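Long-range contacts in alanine dehydrogenase (Archaeoglobus fulgidus, PDB 1OMO), which catalyses the NAD-dependent oxidative deamination of L-alanine to pyruvate, and the reverse reductive amination, as a homodimer: residues M1-E12 / F94-T104; R122-C133 / F148-D157. All blocks are in the same frame, centred on the assembly; numbering follows the deposited sequence.

Contact 1 (M1-E12 / F94-T104)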
loop_
_atom_site.group_PDB
_atom_site.type_symbol
_atom_site.label_atom_id
_atom_site.label_comp_id
_atom_site.label_asym_id
_atom_site.label_seq_id
_atom_site.Cartn_x
_atom_site.Cartn_y
_atom_site.Cartn_z
ATOM N N MET A 1 7.784 4.537 22.502
ATOM C CA MET A 1 6.754 4.990 21.519
ATOM C C MET A 1 5.549 4.080 21.580
ATOM O O MET A 1 5.687 2.869 21.756
ATOM C CB MET A 1 7.319 4.966 20.103
ATOM C CG MET A 1 8.222 6.121 19.791
ATOM S SD MET A 1 7.433 7.694 20.240
ATOM C CE MET A 1 5.735 7.469 19.604
ATOM N N GLU A 2 4.366 4.653 21.418
ATOM C CA GLU A 2 3.147 3.863 21.491
ATOM C C GLU A 2 2.262 4.034 20.283
ATOM O O GLU A 2 2.052 5.156 19.824
ATOM C CB GLU A 2 2.325 4.272 22.720
ATOM C CG GLU A 2 3.089 4.190 24.019
ATOM C CD GLU A 2 3.438 2.769 24.363
ATOM O OE1 GLU A 2 2.601 2.075 24.984
ATOM O OE2 GLU A 2 4.549 2.340 23.990
ATOM N N THR A 3 1.730 2.929 19.778
ATOM C CA THR A 3 0.793 2.989 18.665
ATOM C C THR A 3 -0.598 2.661 19.250
ATOM O O THR A 3 -0.771 1.690 20.000
ATOM C CB THR A 3 1.173 1.990 17.561
ATOM O OG1 THR A 3 2.396 2.415 16.940
ATOM C CG2 THR A 3 0.082 1.886 16.516
ATOM N N LEU A 4 -1.582 3.503 18.938
ATOM C CA LEU A 4 -2.956 3.327 19.420
ATOM C C LEU A 4 -3.670 2.289 18.529
ATOM O O LEU A 4 -3.519 2.311 17.304
ATOM C CB LEU A 4 -3.678 4.683 19.360
ATOM C CG LEU A 4 -5.089 4.868 19.879
ATOM C CD1 LEU A 4 -5.067 4.819 21.379
ATOM C CD2 LEU A 4 -5.660 6.176 19.374
ATOM N N ILE A 5 -4.400 1.362 19.146
ATOM C CA ILE A 5 -5.150 0.332 18.415
ATOM C C ILE A 5 -6.637 0.631 18.590
ATOM O O ILE A 5 -7.113 0.736 19.721
ATOM C CB ILE A 5 -4.823 -1.092 18.957
ATOM C CG1 ILE A 5 -3.316 -1.361 18.799
ATOM C CG2 ILE A 5 -5.569 -2.166 18.164
ATOM C CD1 ILE A 5 -2.800 -1.176 17.363
ATOM N N LEU A 6 -7.353 0.814 17.478
ATOM C CA LEU A 6 -8.787 1.113 17.537
ATOM C C LEU A 6 -9.642 0.089 16.807
ATOM O O LEU A 6 -9.432 -0.229 15.620
ATOM C CB LEU A 6 -9.080 2.500 16.982
ATOM C CG LEU A 6 -8.659 3.717 17.809
ATOM C CD1 LEU A 6 -9.025 4.950 17.027
ATOM C CD2 LEU A 6 -9.338 3.750 19.176
ATOM N N THR A 7 -10.602 -0.430 17.553
ATOM C CA THR A 7 -11.541 -1.435 17.085
ATOM C C THR A 7 -12.728 -0.812 16.335
ATOM O O THR A 7 -12.999 0.383 16.477
ATOM C CB THR A 7 -12.133 -2.180 18.263
ATOM O OG1 THR A 7 -13.030 -1.321 18.946
ATOM C CG2 THR A 7 -11.101 -2.464 19.264
ATOM N N GLN A 8 -13.468 -1.620 15.578
ATOM C CA GLN A 8 -14.607 -1.064 14.867
ATOM C C GLN A 8 -15.609 -0.441 15.839
ATOM O O GLN A 8 -16.090 0.673 15.612
ATOM C CB GLN A 8 -15.305 -2.125 14.027
ATOM C CG GLN A 8 -16.442 -1.562 13.186
ATOM C CD GLN A 8 -17.219 -2.639 12.480
ATOM O OE1 GLN A 8 -16.703 -3.738 12.240
ATOM N NE2 GLN A 8 -18.465 -2.336 12.129
ATOM N N GLU A 9 -15.914 -1.144 16.923
ATOM C CA GLU A 9 -16.851 -0.635 17.915
ATOM C C GLU A 9 -16.356 0.706 18.444
ATOM O O GLU A 9 -17.140 1.636 18.600
ATOM C CB GLU A 9 -17.024 -1.642 19.066
ATOM C CG GLU A 9 -18.011 -1.214 20.156
ATOM C CD GLU A 9 -18.741 -2.393 20.847
ATOM O OE1 GLU A 9 -18.070 -3.350 21.322
ATOM O OE2 GLU A 9 -19.998 -2.346 20.918
ATOM N N GLU A 10 -15.056 0.823 18.698
ATOM C CA GLU A 10 -14.500 2.076 19.207
ATOM C C GLU A 10 -14.601 3.158 18.153
ATOM O O GLU A 10 -15.151 4.230 18.431
ATOM C CB GLU A 10 -13.032 1.909 19.648
ATOM C CG GLU A 10 -12.886 1.148 20.975
ATOM C CD GLU A 10 -11.489 0.579 21.226
ATOM O OE1 GLU A 10 -11.186 0.236 22.390
ATOM O OE2 GLU A 10 -10.694 0.466 20.274
ATOM N N VAL A 11 -14.098 2.882 16.945
ATOM C CA VAL A 11 -14.149 3.883 15.882
ATOM C C VAL A 11 -15.570 4.428 15.647
ATOM O O VAL A 11 -15.720 5.632 15.453
ATOM C CB VAL A 11 -13.574 3.334 14.570
ATOM C CG1 VAL A 11 -13.767 4.344 13.419
ATOM C CG2 VAL A 11 -12.111 3.038 14.768
ATOM N N GLU A 12 -16.586 3.553 15.703
ATOM C CA GLU A 12 -17.988 3.935 15.511
ATOM C C GLU A 12 -18.438 5.021 16.464
ATOM O O GLU A 12 -19.293 5.835 16.127
ATOM C CB GLU A 12 -18.924 2.714 15.649
ATOM C CG GLU A 12 -18.764 1.734 14.475
ATOM C CD GLU A 12 -19.812 0.638 14.422
ATOM O OE1 GLU A 12 -20.794 0.697 15.189
ATOM O OE2 GLU A 12 -19.651 -0.274 13.583
ATOM N N PHE A 94 6.245 7.828 11.976
ATOM C CA PHE A 94 5.760 6.963 13.026
ATOM C C PHE A 94 4.291 6.560 12.872
ATOM O O PHE A 94 3.422 7.394 12.548
ATOM C CB PHE A 94 5.948 7.630 14.379
ATOM C CG PHE A 94 5.590 6.742 15.547
ATOM C CD1 PHE A 94 6.487 5.793 16.011
ATOM C CD2 PHE A 94 4.349 6.830 16.153
ATOM C CE1 PHE A 94 6.158 4.941 17.057
ATOM C CE2 PHE A 94 3.998 5.981 17.210
ATOM C CZ PHE A 94 4.905 5.033 17.661
ATOM N N PRO A 95 3.999 5.276 13.100
ATOM C CA PRO A 95 2.634 4.733 13.009
ATOM C C PRO A 95 1.871 5.056 14.295
ATOM O O PRO A 95 1.925 4.301 15.280
ATOM C CB PRO A 95 2.857 3.230 12.829
ATOM C CG PRO A 95 4.130 2.988 13.583
ATOM C CD PRO A 95 4.998 4.200 13.231
ATOM N N LEU A 96 1.177 6.194 14.256
ATOM C CA LEU A 96 0.382 6.723 15.349
ATOM C C LEU A 96 -0.771 5.796 15.732
ATOM O O LEU A 96 -1.121 5.663 16.911
ATOM C CB LEU A 96 -0.205 8.084 14.931
ATOM C CG LEU A 96 0.432 9.466 15.158
ATOM C CD1 LEU A 96 1.864 9.363 15.640
ATOM C CD2 LEU A 96 0.370 10.247 13.846
ATOM N N ALA A 97 -1.384 5.162 14.743
ATOM C CA ALA A 97 -2.525 4.301 15.053
ATOM C C ALA A 97 -2.792 3.253 13.969
ATOM O O ALA A 97 -2.407 3.423 12.797
ATOM C CB ALA A 97 -3.793 5.178 15.243
ATOM N N VAL A 98 -3.424 2.165 14.384
ATOM C CA VAL A 98 -3.842 1.093 13.497
ATOM C C VAL A 98 -5.292 0.985 13.910
ATOM O O VAL A 98 -5.585 0.630 15.060
ATOM C CB VAL A 98 -3.131 -0.247 13.794
ATOM C CG1 VAL A 98 -3.792 -1.355 12.986
ATOM C CG2 VAL A 98 -1.644 -0.168 13.423
ATOM N N MET A 99 -6.199 1.330 12.990
ATOM C CA MET A 99 -7.649 1.320 13.255
ATOM C C MET A 99 -8.484 0.539 12.254
ATOM O O MET A 99 -8.089 0.301 11.111
ATOM C CB MET A 99 -8.286 2.702 13.143
ATOM C CG MET A 99 -8.008 3.602 12.006
ATOM S SD MET A 99 -8.752 5.198 12.537
ATOM C CE MET A 99 -7.333 5.778 13.426
ATOM N N ASP A 100 -9.694 0.228 12.680
ATOM C CA ASP A 100 -10.639 -0.408 11.797
ATOM C C ASP A 100 -11.057 0.705 10.843
ATOM O O ASP A 100 -11.332 1.837 11.266
ATOM C CB ASP A 100 -11.906 -0.854 12.527
ATOM C CG ASP A 100 -13.053 -1.134 11.547
ATOM O OD1 ASP A 100 -12.842 -1.952 10.655
ATOM O OD2 ASP A 100 -14.144 -0.547 11.638
ATOM N N ALA A 101 -11.089 0.407 9.563
ATOM C CA ALA A 101 -11.551 1.388 8.594
ATOM C C ALA A 101 -12.775 0.766 7.885
ATOM O O ALA A 101 -13.208 1.260 6.836
ATOM C CB ALA A 101 -10.445 1.725 7.583
ATOM N N THR A 102 -13.340 -0.301 8.462
ATOM C CA THR A 102 -14.474 -0.958 7.804
ATOM C C THR A 102 -15.665 -0.034 7.883
ATOM O O THR A 102 -16.276 0.307 6.888
ATOM C CB THR A 102 -14.830 -2.331 8.437
ATOM O OG1 THR A 102 -13.714 -3.224 8.323
ATOM C CG2 THR A 102 -16.041 -2.975 7.694
ATOM N N TYR A 103 -15.964 0.411 9.084
ATOM C CA TYR A 103 -17.070 1.309 9.256
ATOM C C TYR A 103 -16.853 2.670 8.617
ATOM O O TYR A 103 -17.767 3.206 7.994
ATOM C CB TYR A 103 -17.345 1.474 10.740
ATOM C CG TYR A 103 -18.366 2.530 11.087
ATOM C CD1 TYR A 103 -17.967 3.765 11.598
ATOM C CD2 TYR A 103 -19.737 2.272 10.979
ATOM C CE1 TYR A 103 -18.905 4.711 12.003
ATOM C CE2 TYR A 103 -20.665 3.204 11.375
ATOM C CZ TYR A 103 -20.239 4.419 11.885
ATOM O OH TYR A 103 -21.162 5.361 12.255
ATOM N N THR A 104 -15.654 3.240 8.750
ATOM C CA THR A 104 -15.440 4.564 8.203
ATOM C C THR A 104 -15.400 4.576 6.705
ATOM O O THR A 104 -15.502 5.631 6.103
ATOM C CB THR A 104 -14.148 5.274 8.761
ATOM O OG1 THR A 104 -12.994 4.434 8.595
ATOM C CG2 THR A 104 -14.342 5.650 10.251
#
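Met1 folds back over the ring of Phe94. Its chain is bent at chi2 (-50°) and again at chi3, which brings CE over one face, 3.4 Å from the ring centroid. SD lies over the same face, a Met-aromatic contact. CD of Pro95 covers the opposite face. The second subunit packs on both Met1 and Phe94. Thr3 turns OG1 to the side of its backbone N and donates to Pro95 O at 2.6 Å, nearly straight on to the carbonyl. Strands 3-6 and 95-100 then pair in parallel, from Leu4 N on Leu96 O to Asp100 N on Leu6 O. In the mixed sheet, strand 3-6 lies between 95-100 and 315-317. Leu6 and Met99 lie side by side and both rest on Val304. Ile5 CD1 meets Val98 CB at 3.7 Å on the other face. At the far end Glu12 lays CG over the centre of the Tyr103 ring. Asp100 OD1 accepts from Thr102 N, an Asx turn, and also from Thr102 OG1. OD2 accepts from Tyr103 N, an Asx motif. Leu4, Leu6, Ala97 and Met99 thus meet as apolar side chains on one face, Ile5 and Val98 on the other, while Asp100 and Glu12 find donors in their own segments, Glu12 in Gln8 NE2.

Contact 2 (R122-C133 / F148-D157). With NAD (nicotinamide-adenine-dinucleotide), chain D.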
loop_
_atom_site.group_PDB
_atom_site.type_symbol
_atom_site.label_atom_id
_atom_site.label_comp_id
_atom_site.label_asym_id
_atom_site.label_seq_id
_atom_site.Cartn_x
_atom_site.Cartn_y
_atom_site.Cartn_z
ATOM N N ARG A 122 -30.520 19.974 -7.504
ATOM C CA ARG A 122 -31.362 21.171 -7.437
ATOM C C ARG A 122 -31.627 21.514 -5.991
ATOM O O ARG A 122 -31.992 20.644 -5.192
ATOM C CB ARG A 122 -32.685 20.930 -8.127
ATOM C CG ARG A 122 -32.595 20.833 -9.607
ATOM C CD ARG A 122 -33.980 20.702 -10.173
ATOM N NE ARG A 122 -34.424 19.314 -10.276
ATOM C CZ ARG A 122 -35.428 18.808 -9.589
ATOM N NH1 ARG A 122 -36.084 19.580 -8.731
ATOM N NH2 ARG A 122 -35.797 17.555 -9.790
ATOM N N LYS A 123 -31.443 22.777 -5.646
ATOM C CA LYS A 123 -31.654 23.199 -4.277
ATOM C C LYS A 123 -33.040 22.841 -3.728
ATOM O O LYS A 123 -33.217 22.749 -2.510
ATOM C CB LYS A 123 -31.355 24.696 -4.164
ATOM C CG LYS A 123 -29.868 24.983 -4.361
ATOM C CD LYS A 123 -29.625 26.234 -5.189
ATOM C CE LYS A 123 -29.773 27.513 -4.365
ATOM N NZ LYS A 123 -28.465 28.068 -3.864
ATOM N N ASN A 124 -34.000 22.570 -4.616
ATOM C CA ASN A 124 -35.369 22.216 -4.197
ATOM C C ASN A 124 -35.694 20.696 -4.164
ATOM O O ASN A 124 -36.856 20.309 -4.020
ATOM C CB ASN A 124 -36.403 22.945 -5.091
ATOM C CG ASN A 124 -36.381 22.462 -6.550
ATOM O OD1 ASN A 124 -35.502 21.721 -6.961
ATOM N ND2 ASN A 124 -37.347 22.907 -7.329
ATOM N N SER A 125 -34.674 19.843 -4.275
ATOM C CA SER A 125 -34.881 18.382 -4.266
ATOM C C SER A 125 -35.640 17.941 -3.029
ATOM O O SER A 125 -35.346 18.387 -1.915
ATOM C CB SER A 125 -33.532 17.626 -4.319
ATOM O OG SER A 125 -32.891 17.806 -5.570
ATOM N N SER A 126 -36.612 17.056 -3.227
ATOM C CA SER A 126 -37.390 16.560 -2.106
ATOM C C SER A 126 -37.725 15.086 -2.233
ATOM O O SER A 126 -38.010 14.436 -1.231
ATOM C CB SER A 126 -38.693 17.340 -1.993
ATOM O OG SER A 126 -39.357 17.285 -3.237
ATOM N N VAL A 127 -37.754 14.579 -3.470
ATOM C CA VAL A 127 -38.060 13.176 -3.682
ATOM C C VAL A 127 -36.743 12.455 -3.880
ATOM O O VAL A 127 -35.983 12.793 -4.781
ATOM C CB VAL A 127 -38.972 12.966 -4.905
ATOM C CG1 VAL A 127 -39.324 11.492 -5.030
ATOM C CG2 VAL A 127 -40.275 13.796 -4.741
ATOM N N PHE A 128 -36.469 11.483 -3.018
ATOM C CA PHE A 128 -35.232 10.734 -3.095
ATOM C C PHE A 128 -35.476 9.294 -3.420
ATOM O O PHE A 128 -36.195 8.614 -2.699
ATOM C CB PHE A 128 -34.469 10.836 -1.765
ATOM C CG PHE A 128 -33.908 12.212 -1.503
ATOM C CD1 PHE A 128 -34.758 13.289 -1.208
ATOM C CD2 PHE A 128 -32.545 12.452 -1.617
ATOM C CE1 PHE A 128 -34.250 14.586 -1.039
ATOM C CE2 PHE A 128 -32.041 13.748 -1.449
ATOM C CZ PHE A 128 -32.901 14.808 -1.164
ATOM N N GLY A 129 -34.877 8.841 -4.512
ATOM C CA GLY A 129 -35.002 7.456 -4.927
ATOM C C GLY A 129 -33.730 6.639 -4.671
ATOM O O GLY A 129 -32.603 7.113 -4.872
ATOM N N PHE A 130 -33.908 5.408 -4.208
ATOM C CA PHE A 130 -32.799 4.521 -3.942
ATOM C C PHE A 130 -32.904 3.205 -4.720
ATOM O O PHE A 130 -33.882 2.445 -4.593
ATOM C CB PHE A 130 -32.704 4.222 -2.446
ATOM C CG PHE A 130 -32.334 5.421 -1.609
ATOM C CD1 PHE A 130 -33.286 6.405 -1.324
ATOM C CD2 PHE A 130 -31.039 5.566 -1.108
ATOM C CE1 PHE A 130 -32.957 7.528 -0.545
ATOM C CE2 PHE A 130 -30.686 6.689 -0.320
ATOM C CZ PHE A 130 -31.649 7.667 -0.041
ATOM N N ILE A 131 -31.913 2.958 -5.566
ATOM C CA ILE A 131 -31.842 1.708 -6.302
ATOM C C ILE A 131 -30.781 0.948 -5.515
ATOM O O ILE A 131 -29.595 1.236 -5.637
ATOM C CB ILE A 131 -31.346 1.908 -7.735
ATOM C CG1 ILE A 131 -32.237 2.920 -8.458
ATOM C CG2 ILE A 131 -31.352 0.593 -8.458
ATOM C CD1 ILE A 131 -33.713 2.548 -8.440
ATOM N N GLY A 132 -31.223 -0.012 -4.707
ATOM C CA GLY A 132 -30.337 -0.790 -3.868
ATOM C C GLY A 132 -30.596 -0.307 -2.443
ATOM O O GLY A 132 -30.529 0.895 -2.174
ATOM N N CYS A 133 -30.903 -1.218 -1.531
ATOM C CA CYS A 133 -31.205 -0.820 -0.163
ATOM C C CYS A 133 -30.347 -1.562 0.851
ATOM O O CYS A 133 -30.836 -1.948 1.915
ATOM C CB CYS A 133 -32.703 -1.026 0.151
ATOM S SG CYS A 133 -33.853 -0.056 -0.914
ATOM N N PHE A 148 -30.621 18.037 3.042
ATOM C CA PHE A 148 -31.944 18.265 2.460
ATOM C C PHE A 148 -33.032 17.756 3.376
ATOM O O PHE A 148 -32.864 16.773 4.098
ATOM C CB PHE A 148 -32.143 17.524 1.132
ATOM C CG PHE A 148 -31.293 18.012 -0.006
ATOM C CD1 PHE A 148 -30.181 17.279 -0.409
ATOM C CD2 PHE A 148 -31.649 19.150 -0.733
ATOM C CE1 PHE A 148 -29.438 17.652 -1.514
ATOM C CE2 PHE A 148 -30.915 19.538 -1.842
ATOM C CZ PHE A 148 -29.795 18.776 -2.239
ATOM N N ASP A 149 -34.161 18.435 3.355
ATOM C CA ASP A 149 -35.268 17.952 4.132
ATOM C C ASP A 149 -35.836 16.980 3.119
ATOM O O ASP A 149 -36.200 17.366 2.021
ATOM C CB ASP A 149 -36.248 19.081 4.441
ATOM C CG ASP A 149 -36.020 19.664 5.818
ATOM O OD1 ASP A 149 -35.830 18.853 6.767
ATOM O OD2 ASP A 149 -36.031 20.914 5.954
ATOM N N ILE A 150 -35.864 15.714 3.471
ATOM C CA ILE A 150 -36.350 14.689 2.560
ATOM C C ILE A 150 -37.868 14.564 2.576
ATOM O O ILE A 150 -38.459 14.140 3.567
ATOM C CB ILE A 150 -35.672 13.341 2.898
ATOM C CG1 ILE A 150 -34.159 13.468 2.621
ATOM C CG2 ILE A 150 -36.270 12.240 2.072
ATOM C CD1 ILE A 150 -33.357 12.239 2.894
ATOM N N GLY A 151 -38.494 14.953 1.469
ATOM C CA GLY A 151 -39.937 14.898 1.374
ATOM C C GLY A 151 -40.489 13.497 1.238
ATOM O O GLY A 151 -41.437 13.143 1.927
ATOM N N GLU A 152 -39.881 12.707 0.360
ATOM C CA GLU A 152 -40.329 11.354 0.126
ATOM C C GLU A 152 -39.214 10.424 -0.322
ATOM O O GLU A 152 -38.327 10.824 -1.070
ATOM C CB GLU A 152 -41.409 11.332 -0.947
ATOM C CG GLU A 152 -41.958 9.938 -1.184
ATOM C CD GLU A 152 -42.747 9.832 -2.483
ATOM O OE1 GLU A 152 -43.330 8.761 -2.758
ATOM O OE2 GLU A 152 -42.773 10.824 -3.232
ATOM N N VAL A 153 -39.283 9.176 0.130
ATOM C CA VAL A 153 -38.304 8.162 -0.234
ATOM C C VAL A 153 -38.994 7.047 -1.018
ATOM O O VAL A 153 -40.038 6.542 -0.608
ATOM C CB VAL A 153 -37.604 7.586 1.034
ATOM C CG1 VAL A 153 -36.879 6.248 0.698
ATOM C CG2 VAL A 153 -36.609 8.639 1.572
ATOM N N LYS A 154 -38.418 6.707 -2.167
ATOM C CA LYS A 154 -38.918 5.625 -3.008
ATOM C C LYS A 154 -37.809 4.565 -3.036
ATOM O O LYS A 154 -36.733 4.819 -3.585
ATOM C CB LYS A 154 -39.202 6.166 -4.398
ATOM C CG LYS A 154 -40.241 7.301 -4.363
ATOM C CD LYS A 154 -40.306 8.048 -5.683
ATOM C CE LYS A 154 -41.591 7.831 -6.417
ATOM N NZ LYS A 154 -41.515 8.606 -7.683
ATOM N N ALA A 155 -38.059 3.389 -2.459
ATOM C CA ALA A 155 -37.020 2.363 -2.371
ATOM C C ALA A 155 -37.175 1.056 -3.146
ATOM O O ALA A 155 -38.181 0.367 -3.032
ATOM C CB ALA A 155 -36.781 2.041 -0.898
ATOM N N TYR A 156 -36.155 0.697 -3.898
ATOM C CA TYR A 156 -36.180 -0.539 -4.661
ATOM C C TYR A 156 -34.965 -1.422 -4.460
ATOM O O TYR A 156 -33.826 -0.961 -4.571
ATOM C CB TYR A 156 -36.265 -0.270 -6.161
ATOM C CG TYR A 156 -36.012 -1.536 -6.987
ATOM C CD1 TYR A 156 -34.753 -1.796 -7.553
ATOM C CD2 TYR A 156 -37.032 -2.495 -7.167
ATOM C CE1 TYR A 156 -34.511 -2.979 -8.280
ATOM C CE2 TYR A 156 -36.796 -3.681 -7.882
ATOM C CZ TYR A 156 -35.537 -3.916 -8.435
ATOM O OH TYR A 156 -35.307 -5.097 -9.112
ATOM N N ASP A 157 -35.192 -2.701 -4.206
ATOM C CA ASP A 157 -34.073 -3.636 -4.075
ATOM C C ASP A 157 -34.595 -4.927 -4.685
ATOM O O ASP A 157 -35.799 -5.150 -4.635
ATOM C CB ASP A 157 -33.714 -3.835 -2.590
ATOM C CG ASP A 157 -32.315 -4.481 -2.375
ATOM O OD1 ASP A 157 -31.460 -3.871 -1.674
ATOM O OD2 ASP A 157 -32.070 -5.592 -2.894
HETATM P PA NAD D . -24.800 -4.740 0.139
HETATM O O1A NAD D . -24.628 -6.094 -0.444
HETATM O O2A NAD D . -25.194 -4.613 1.617
HETATM O O5B NAD D . -25.792 -3.679 -0.647
HETATM C C5B NAD D . -26.169 -3.856 -2.077
HETATM C C4B NAD D . -27.712 -4.007 -2.115
HETATM O O4B NAD D . -27.996 -4.122 -3.579
HETATM C C3B NAD D . -28.337 -5.361 -1.530
HETATM O O3B NAD D . -29.381 -5.068 -0.519
HETATM C C2B NAD D . -28.876 -6.140 -2.754
HETATM O O2B NAD D . -29.921 -7.028 -2.591
HETATM C C1B NAD D . -29.114 -4.960 -3.748
HETATM N N9A NAD D . -29.020 -5.338 -5.128
HETATM C C8A NAD D . -28.169 -6.194 -5.798
HETATM N N7A NAD D . -28.399 -6.254 -7.093
HETATM C C5A NAD D . -29.416 -5.446 -7.360
HETATM C C6A NAD D . -30.093 -5.100 -8.611
HETATM N N6A NAD D . -29.751 -5.637 -9.754
HETATM N N1A NAD D . -31.124 -4.186 -8.478
HETATM C C2A NAD D . -31.503 -3.630 -7.303
HETATM N N3A NAD D . -30.882 -3.938 -6.071
HETATM C C4A NAD D . -29.832 -4.838 -6.156
HETATM O O3 NAD D . -23.555 -3.654 -0.069
HETATM P PN NAD D . -23.242 -2.062 0.437
HETATM O O1N NAD D . -24.511 -1.522 1.042
HETATM O O2N NAD D . -21.918 -2.039 1.173
HETATM O O5D NAD D . -23.056 -1.392 -1.098
HETATM C C5D NAD D . -22.180 -2.361 -1.974
HETATM C C4D NAD D . -21.795 -1.753 -3.283
HETATM O O4D NAD D . -21.098 -0.420 -2.976
HETATM C C3D NAD D . -20.742 -2.556 -4.110
HETATM O O3D NAD D . -20.819 -2.265 -5.518
HETATM C C2D NAD D . -19.448 -2.061 -3.459
HETATM O O2D NAD D . -18.282 -2.533 -4.050
HETATM C C1D NAD D . -19.701 -0.479 -3.476
HETATM N N1N NAD D . -19.004 0.418 -2.490
HETATM C C2N NAD D . -18.372 1.566 -3.139
HETATM C C3N NAD D . -17.867 2.550 -2.215
HETATM C C7N NAD D . -17.147 3.831 -2.955
HETATM O O7N NAD D . -16.288 4.489 -2.301
HETATM N N7N NAD D . -17.527 4.132 -4.238
HETATM C C4N NAD D . -17.943 2.505 -0.803
HETATM C C5N NAD D . -18.602 1.310 -0.299
HETATM C C6N NAD D . -19.121 0.299 -1.124
#
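The Phe128 ring carries Ile150 CG1 over one face, 4.0 Å from the centroid. Ser126 O and Phe148 CD1 lie at its edge. The Phe128 and Phe148 rings meet obliquely, planes at 57°, with Phe128 CZ 3.6 Å from Phe148 CB. Phe148 in turn has Ser125 CB over a face and Lys123 O at its edge. The Phe130 ring has Lys154 O near its plane and touches CG1 of Val153. Tyr156 has Ile131 CG2 at its ring edge, and its CE1 comes to 3.2 Å from C2A of the NAD adenine.

Strands 127-131 and 152-156 run parallel, with Phe128 N to Glu152 O (178° at the hydrogen) one of the bonds joining them. Helix 135-147 connects them, and Leu144 and Leu141 of that helix pack on Phe128 and Phe130. This is the first beta-alpha-beta unit of the Rossmann fold. Gly132 opens the glycine-rich turn after the first strand, and its backbone angles suit a residue without a side chain. On the face that also bears Tyr156, Lys154 lays CD against Val127 CG1, while its NZ reaches a salt bridge with Glu184.

Asp157 comes directly after the second strand. CG is anti to the backbone N (chi1 -164°), which carries the carboxylate to the adenosine ribose. OD1 accepts from NAD O3B at 2.7 Å and also from Cys133 N, which meets it on the anti side. OD2 accepts from NAD O2B at 2.6 Å and from Arg159 N. An alanine here would leave both ribose hydroxyls without these acceptors and would probably weaken the hold on NAD. Cys133, within the glycine-rich turn, packs SG on Ala155 CB at 3.6 Å.

Both contacts pair parallel strands, but in different sheets. Contact 1 belongs to the mixed sheet, and contact 2 to the parallel Rossmann sheet. They lie on opposite sides of the chain's centre, with centres 34 Å apart and nearest atoms about 15 Å apart. They hold no element in common, though helix 102-120 leads from the end of contact 1 towards strand 127-131. Contact 1 is mostly buried, and the second subunit packs on it, with Leu78 and Met82 of that subunit against Met1 and Phe94. Contact 2 is only partly buried and meets no other chain. Asp157 of contact 2 binds the NAD ribose, whereas Asp100, Glu10 and Glu12 of contact 1 accept from donors of their own segments.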